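Local structure of Pap fimbrial major pilin protein (Escherichia coli, 2UY6) at residues L79-P84 / A156-T161; D91-N96 / V112-S117. The protein polymerizes into the thick, right-handed helical rod of the P pilus, the fibre with which the bacterium colonizes the epithelium of specific host organs. The protein carries 2 engineered substitutions. All coordinates share one frame; numbering follows the deposited sequence.

Interaction 1. Residues L79-P84 / A156-T161; sequences LAFTGP and ANFNLT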
loop_
_atom_site.group_PDB
_atom_site.type_symbol
_atom_site.label_atom_id
_atom_site.label_comp_id
_atom_site.label_asym_id
_atom_site.label_seq_id
_atom_site.Cartn_x
_atom_site.Cartn_y
_atom_site.Cartn_z
ATOM N N LEU B 79 0.593 2.888 15.895
ATOM C CA LEU B 79 -0.803 2.557 16.124
ATOM C C LEU B 79 -1.339 3.319 17.330
ATOM O O LEU B 79 -0.666 3.415 18.355
ATOM C CB LEU B 79 -0.904 1.048 16.332
ATOM C CG LEU B 79 -2.261 0.403 16.573
ATOM C CD1 LEU B 79 -2.122 -1.102 16.414
ATOM C CD2 LEU B 79 -2.759 0.755 17.962
ATOM N N ALA B 80 -2.541 3.875 17.214
ATOM C CA ALA B 80 -3.117 4.627 18.324
ATOM C C ALA B 80 -4.636 4.783 18.267
ATOM O O ALA B 80 -5.244 4.796 17.188
ATOM C CB ALA B 80 -2.460 6.007 18.413
ATOM N N PHE B 81 -5.250 4.899 19.441
ATOM C CA PHE B 81 -6.690 5.080 19.516
ATOM C C PHE B 81 -6.979 6.522 19.888
ATOM O O PHE B 81 -6.222 7.152 20.636
ATOM C CB PHE B 81 -7.311 4.165 20.564
ATOM C CG PHE B 81 -7.355 2.719 20.171
ATOM C CD1 PHE B 81 -6.231 1.913 20.297
ATOM C CD2 PHE B 81 -8.531 2.158 19.700
ATOM C CE1 PHE B 81 -6.283 0.562 19.962
ATOM C CE2 PHE B 81 -8.596 0.807 19.362
ATOM C CZ PHE B 81 -7.470 0.006 19.493
ATOM N N THR B 82 -8.076 7.050 19.362
ATOM C CA THR B 82 -8.458 8.415 19.660
ATOM C C THR B 82 -9.959 8.557 19.818
ATOM O O THR B 82 -10.736 7.981 19.059
ATOM C CB THR B 82 -7.943 9.382 18.570
ATOM O OG1 THR B 82 -6.620 9.809 18.918
ATOM C CG2 THR B 82 -8.852 10.597 18.433
ATOM N N GLY B 83 -10.344 9.325 20.829
ATOM C CA GLY B 83 -11.743 9.574 21.113
ATOM C C GLY B 83 -11.838 10.469 22.333
ATOM O O GLY B 83 -10.851 10.624 23.056
ATOM N N PRO B 84 -12.999 11.086 22.588
ATOM C CA PRO B 84 -13.172 11.963 23.753
ATOM C C PRO B 84 -12.929 11.177 25.034
ATOM O O PRO B 84 -13.396 10.041 25.167
ATOM C CB PRO B 84 -14.617 12.410 23.623
ATOM C CG PRO B 84 -15.267 11.217 22.977
ATOM C CD PRO B 84 -14.280 10.886 21.893
ATOM N N ALA B 156 -14.492 5.098 18.539
ATOM C CA ALA B 156 -13.077 5.314 18.781
ATOM C C ALA B 156 -12.349 5.270 17.441
ATOM O O ALA B 156 -12.672 4.444 16.586
ATOM C CB ALA B 156 -12.546 4.238 19.717
ATOM N N ASN B 157 -11.385 6.163 17.239
ATOM C CA ASN B 157 -10.629 6.158 15.984
ATOM C C ASN B 157 -9.374 5.324 16.108
ATOM O O ASN B 157 -8.512 5.616 16.938
ATOM C CB ASN B 157 -10.224 7.568 15.551
ATOM C CG ASN B 157 -11.379 8.351 14.978
ATOM O OD1 ASN B 157 -12.106 7.865 14.100
ATOM N ND2 ASN B 157 -11.559 9.575 15.466
ATOM N N PHE B 158 -9.289 4.280 15.289
ATOM C CA PHE B 158 -8.134 3.398 15.260
ATOM C C PHE B 158 -7.212 4.004 14.211
ATOM O O PHE B 158 -7.456 3.881 13.010
ATOM C CB PHE B 158 -8.561 1.991 14.841
ATOM C CG PHE B 158 -7.455 0.977 14.893
ATOM C CD1 PHE B 158 -6.775 0.728 16.080
ATOM C CD2 PHE B 158 -7.103 0.259 13.761
ATOM C CE1 PHE B 158 -5.758 -0.230 16.136
ATOM C CE2 PHE B 158 -6.091 -0.701 13.809
ATOM C CZ PHE B 158 -5.419 -0.945 14.999
ATOM N N ASN B 159 -6.151 4.656 14.669
ATOM C CA ASN B 159 -5.225 5.329 13.768
ATOM C C ASN B 159 -3.913 4.604 13.466
ATOM O O ASN B 159 -3.139 4.280 14.370
ATOM C CB ASN B 159 -4.928 6.721 14.329
ATOM C CG ASN B 159 -6.142 7.339 15.022
ATOM O OD1 ASN B 159 -7.221 7.453 14.431
ATOM N ND2 ASN B 159 -5.969 7.738 16.284
ATOM N N LEU B 160 -3.678 4.356 12.179
ATOM C CA LEU B 160 -2.459 3.704 11.708
ATOM C C LEU B 160 -1.664 4.738 10.912
ATOM O O LEU B 160 -2.108 5.189 9.849
ATOM C CB LEU B 160 -2.800 2.515 10.805
ATOM C CG LEU B 160 -3.597 1.400 11.481
ATOM C CD1 LEU B 160 -3.836 0.252 10.507
ATOM C CD2 LEU B 160 -2.828 0.920 12.707
ATOM N N THR B 161 -0.502 5.125 11.430
ATOM C CA THR B 161 0.322 6.118 10.761
ATOM C C THR B 161 1.611 5.477 10.268
ATOM O O THR B 161 2.482 5.119 11.058
ATOM C CB THR B 161 0.660 7.289 11.705
ATOM O OG1 THR B 161 -0.552 7.873 12.196
ATOM C CG2 THR B 161 1.454 8.352 10.971
#

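Interaction 2. Residues D91-N96 / V112-S117; sequences DELDTN and VVFDGS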
loop_
_atom_site.group_PDB
_atom_site.type_symbol
_atom_site.label_atom_id
_atom_site.label_comp_id
_atom_site.label_asym_id
_atom_site.label_seq_id
_atom_site.Cartn_x
_atom_site.Cartn_y
_atom_site.Cartn_z
ATOM N N ASP B 91 -7.491 6.881 29.770
ATOM C CA ASP B 91 -7.763 5.475 29.515
ATOM C C ASP B 91 -9.250 5.183 29.636
ATOM O O ASP B 91 -9.671 4.030 29.585
ATOM C CB ASP B 91 -6.965 4.594 30.479
ATOM C CG ASP B 91 -7.471 4.668 31.908
ATOM O OD1 ASP B 91 -7.885 5.761 32.351
ATOM O OD2 ASP B 91 -7.435 3.623 32.590
ATOM N N GLU B 92 -10.046 6.234 29.803
ATOM C CA GLU B 92 -11.490 6.069 29.900
ATOM C C GLU B 92 -12.153 6.786 28.738
ATOM O O GLU B 92 -12.163 8.010 28.681
ATOM C CB GLU B 92 -12.033 6.627 31.217
ATOM C CG GLU B 92 -11.466 5.980 32.477
ATOM C CD GLU B 92 -12.320 6.247 33.717
ATOM O OE1 GLU B 92 -12.886 7.355 33.837
ATOM O OE2 GLU B 92 -12.420 5.346 34.577
ATOM N N LEU B 93 -12.698 6.013 27.812
ATOM C CA LEU B 93 -13.369 6.568 26.648
ATOM C C LEU B 93 -14.781 7.038 27.015
ATOM O O LEU B 93 -15.674 6.216 27.241
ATOM C CB LEU B 93 -13.444 5.510 25.542
ATOM C CG LEU B 93 -14.151 5.956 24.263
ATOM C CD1 LEU B 93 -13.326 7.040 23.591
ATOM C CD2 LEU B 93 -14.347 4.772 23.345
ATOM N N ASP B 94 -14.978 8.355 27.070
ATOM C CA ASP B 94 -16.279 8.917 27.412
ATOM C C ASP B 94 -17.335 8.439 26.412
ATOM O O ASP B 94 -17.023 8.196 25.243
ATOM C CB ASP B 94 -16.208 10.446 27.421
ATOM C CG ASP B 94 -17.206 11.074 28.397
ATOM O OD1 ASP B 94 -18.387 10.667 28.391
ATOM O OD2 ASP B 94 -16.806 11.978 29.163
ATOM N N THR B 95 -18.579 8.311 26.868
ATOM C CA THR B 95 -19.666 7.835 26.015
ATOM C C THR B 95 -20.784 8.832 25.754
ATOM O O THR B 95 -20.843 9.899 26.359
ATOM C CB THR B 95 -20.322 6.594 26.616
ATOM O OG1 THR B 95 -20.707 6.879 27.966
ATOM C CG2 THR B 95 -19.368 5.411 26.584
ATOM N N ASN B 96 -21.680 8.457 24.847
ATOM C CA ASN B 96 -22.827 9.284 24.492
ATOM C C ASN B 96 -24.093 8.736 25.131
ATOM O O ASN B 96 -24.271 7.518 25.233
ATOM C CB ASN B 96 -23.035 9.316 22.976
ATOM C CG ASN B 96 -21.864 9.929 22.239
ATOM O OD1 ASN B 96 -21.444 11.055 22.536
ATOM N ND2 ASN B 96 -21.328 9.193 21.264
ATOM N N VAL B 112 -5.382 0.815 26.846
ATOM C CA VAL B 112 -5.284 1.734 25.727
ATOM C C VAL B 112 -5.600 3.129 26.255
ATOM O O VAL B 112 -6.344 3.278 27.221
ATOM C CB VAL B 112 -6.303 1.374 24.624
ATOM C CG1 VAL B 112 -6.441 2.524 23.639
ATOM C CG2 VAL B 112 -5.861 0.112 23.904
ATOM N N VAL B 113 -5.011 4.144 25.642
ATOM C CA VAL B 113 -5.277 5.522 26.023
ATOM C C VAL B 113 -5.824 6.196 24.769
ATOM O O VAL B 113 -5.420 5.856 23.654
ATOM C CB VAL B 113 -3.999 6.238 26.503
ATOM C CG1 VAL B 113 -3.633 5.757 27.891
ATOM C CG2 VAL B 113 -2.857 5.961 25.551
ATOM N N PHE B 114 -6.744 7.138 24.943
ATOM C CA PHE B 114 -7.346 7.814 23.801
ATOM C C PHE B 114 -7.000 9.289 23.662
ATOM O O PHE B 114 -7.600 9.985 22.850
ATOM C CB PHE B 114 -8.867 7.682 23.848
ATOM C CG PHE B 114 -9.351 6.279 24.007
ATOM C CD1 PHE B 114 -9.393 5.683 25.258
ATOM C CD2 PHE B 114 -9.768 5.548 22.904
ATOM C CE1 PHE B 114 -9.847 4.370 25.406
ATOM C CE2 PHE B 114 -10.222 4.238 23.042
ATOM C CZ PHE B 114 -10.261 3.651 24.290
ATOM N N ASP B 115 -6.054 9.776 24.456
ATOM C CA ASP B 115 -5.671 11.182 24.376
ATOM C C ASP B 115 -4.716 11.365 23.208
ATOM O O ASP B 115 -4.101 12.419 23.044
ATOM C CB ASP B 115 -4.984 11.629 25.666
ATOM C CG ASP B 115 -3.747 10.808 25.986
ATOM O OD1 ASP B 115 -3.035 11.163 26.944
ATOM O OD2 ASP B 115 -3.485 9.805 25.288
ATOM N N GLY B 116 -4.605 10.329 22.387
ATOM C CA GLY B 116 -3.699 10.405 21.269
ATOM C C GLY B 116 -2.295 10.117 21.765
ATOM O O GLY B 116 -1.399 10.959 21.680
ATOM N N SER B 117 -2.115 8.929 22.329
ATOM C CA SER B 117 -0.810 8.494 22.804
ATOM C C SER B 117 -0.573 7.174 22.091
ATOM O O SER B 117 -1.512 6.423 21.824
ATOM C CB SER B 117 -0.795 8.315 24.325
ATOM O OG SER B 117 -0.749 9.573 24.983
HETATM O O HOH W 1 -8.521 2.016 28.398
#

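Interaction 1. Residues L79-P84 / A156-T161
Two antiparallel strands of the incomplete immunoglobulin-like pilin fold meet here, strand 77-86 and the C-terminal strand 153-162; the axes of 79-82 and 156-161 come within 4.6 Å. Two hydrogen-bonded pairs, A80 with N159 and T82 with N157, alternate with the non-hydrogen-bonded pairs L79-L160 and F81-F158. In the A80 pair, N159 N points almost straight along the carbonyl axis of A80 O (2.7 Å), while A80 N reaches N159 O at 2.9 Å along a more bent path. The T82 pair shows the same asymmetry: N157 N to T82 O (2.7 Å) is nearly linear at 176°, whereas T82 N meets N157 O at a lone pair in a clearly more bent bond. L79, F81, F158 and L160 all face the hydrophobic interior. F158, with CG anti to its backbone N (chi1 -175°), swings its ring back over strand 77-86, so that CD1 lies 3.6 Å from F81 CZ, over one face of the F81 ring and offset toward its rim. The two ring planes are inclined at 56°, neither stacked nor perpendicular. Farther round the F158 ring, CE1 touches L79 CG at 3.6 Å. Across its other edge, strand 153-162 pairs in parallel with a strand of the chain of another protein, consistent with donor-strand complementation by the periplasmic chaperone, as in chaperone-usher pilins. On the face that carries A80, T82, N157 and N159, the N159 side chain leans across strand 77-86, placing ND2 3.4 Å from T82 OG1, with the two side chains crossing at roughly a right angle.

Interaction 2. Residues D91-N96 / V112-S117
L93 holds CG anti to its backbone N (chi1 179°), while F114 has CG anti to its own carbonyl carbon, which brings the phenyl ring toward 91-96, and a chi2 of 82° turns its face to the leucine. The resulting CH-pi contact joins the short, weakly bonded strand 93-94 of the immunoglobulin-like pilin fold to the loop that precedes strand 117-118. L93 CB stands 3.9 Å from the centroid of the F114 ring and 17° off its normal, and its nearest ring atom is CE1 of F114. The leucine reaches across the ring at about a right angle, and its CD1 comes within 3.9 Å of F114 CD2, so both CB and a methyl group lie against the aromatic surface. V112 CG1 lies over the opposite face, 4.0 Å above the plane and toward the rim; the ring is thereby wedged between a leucine of one segment and a valine of its own. Beyond this sandwich F114 also packs on F81, I85 and V105, while L93 touches an apolar side chain of another protein's chain. The corner at D91 and E92 is joined to the loop without any direct hydrogen bond. Instead, D91 CA makes a CA-H...O contact with V112 O, and one water lies between the two backbones. It is placed to donate to either carbonyl oxygen, 2.6 Å from D91 O and 2.8 Å from V112 O.

In the fold
Interaction 2 is nested inside the chain loop that interaction 1 closes: strand 77-86 leads on to 91-96, then comes 112-117, and only at 156-161 does the chain return to pair with 79-84. Their centres lie about 9 Å apart within one pilin domain, and the two meet directly. P84 O is probably hydrogen-bonded to D94 N, tying strand 77-86 to strand 93-94, and F81 CD1 packs against V112 CG1 at 3.4 Å. The interior side chains of both contacts thus merge into one hydrophobic core. Both also reach the chain of another protein, interaction 1 through a parallel ladder and interaction 2 through L93, consistent with a fold completed from outside.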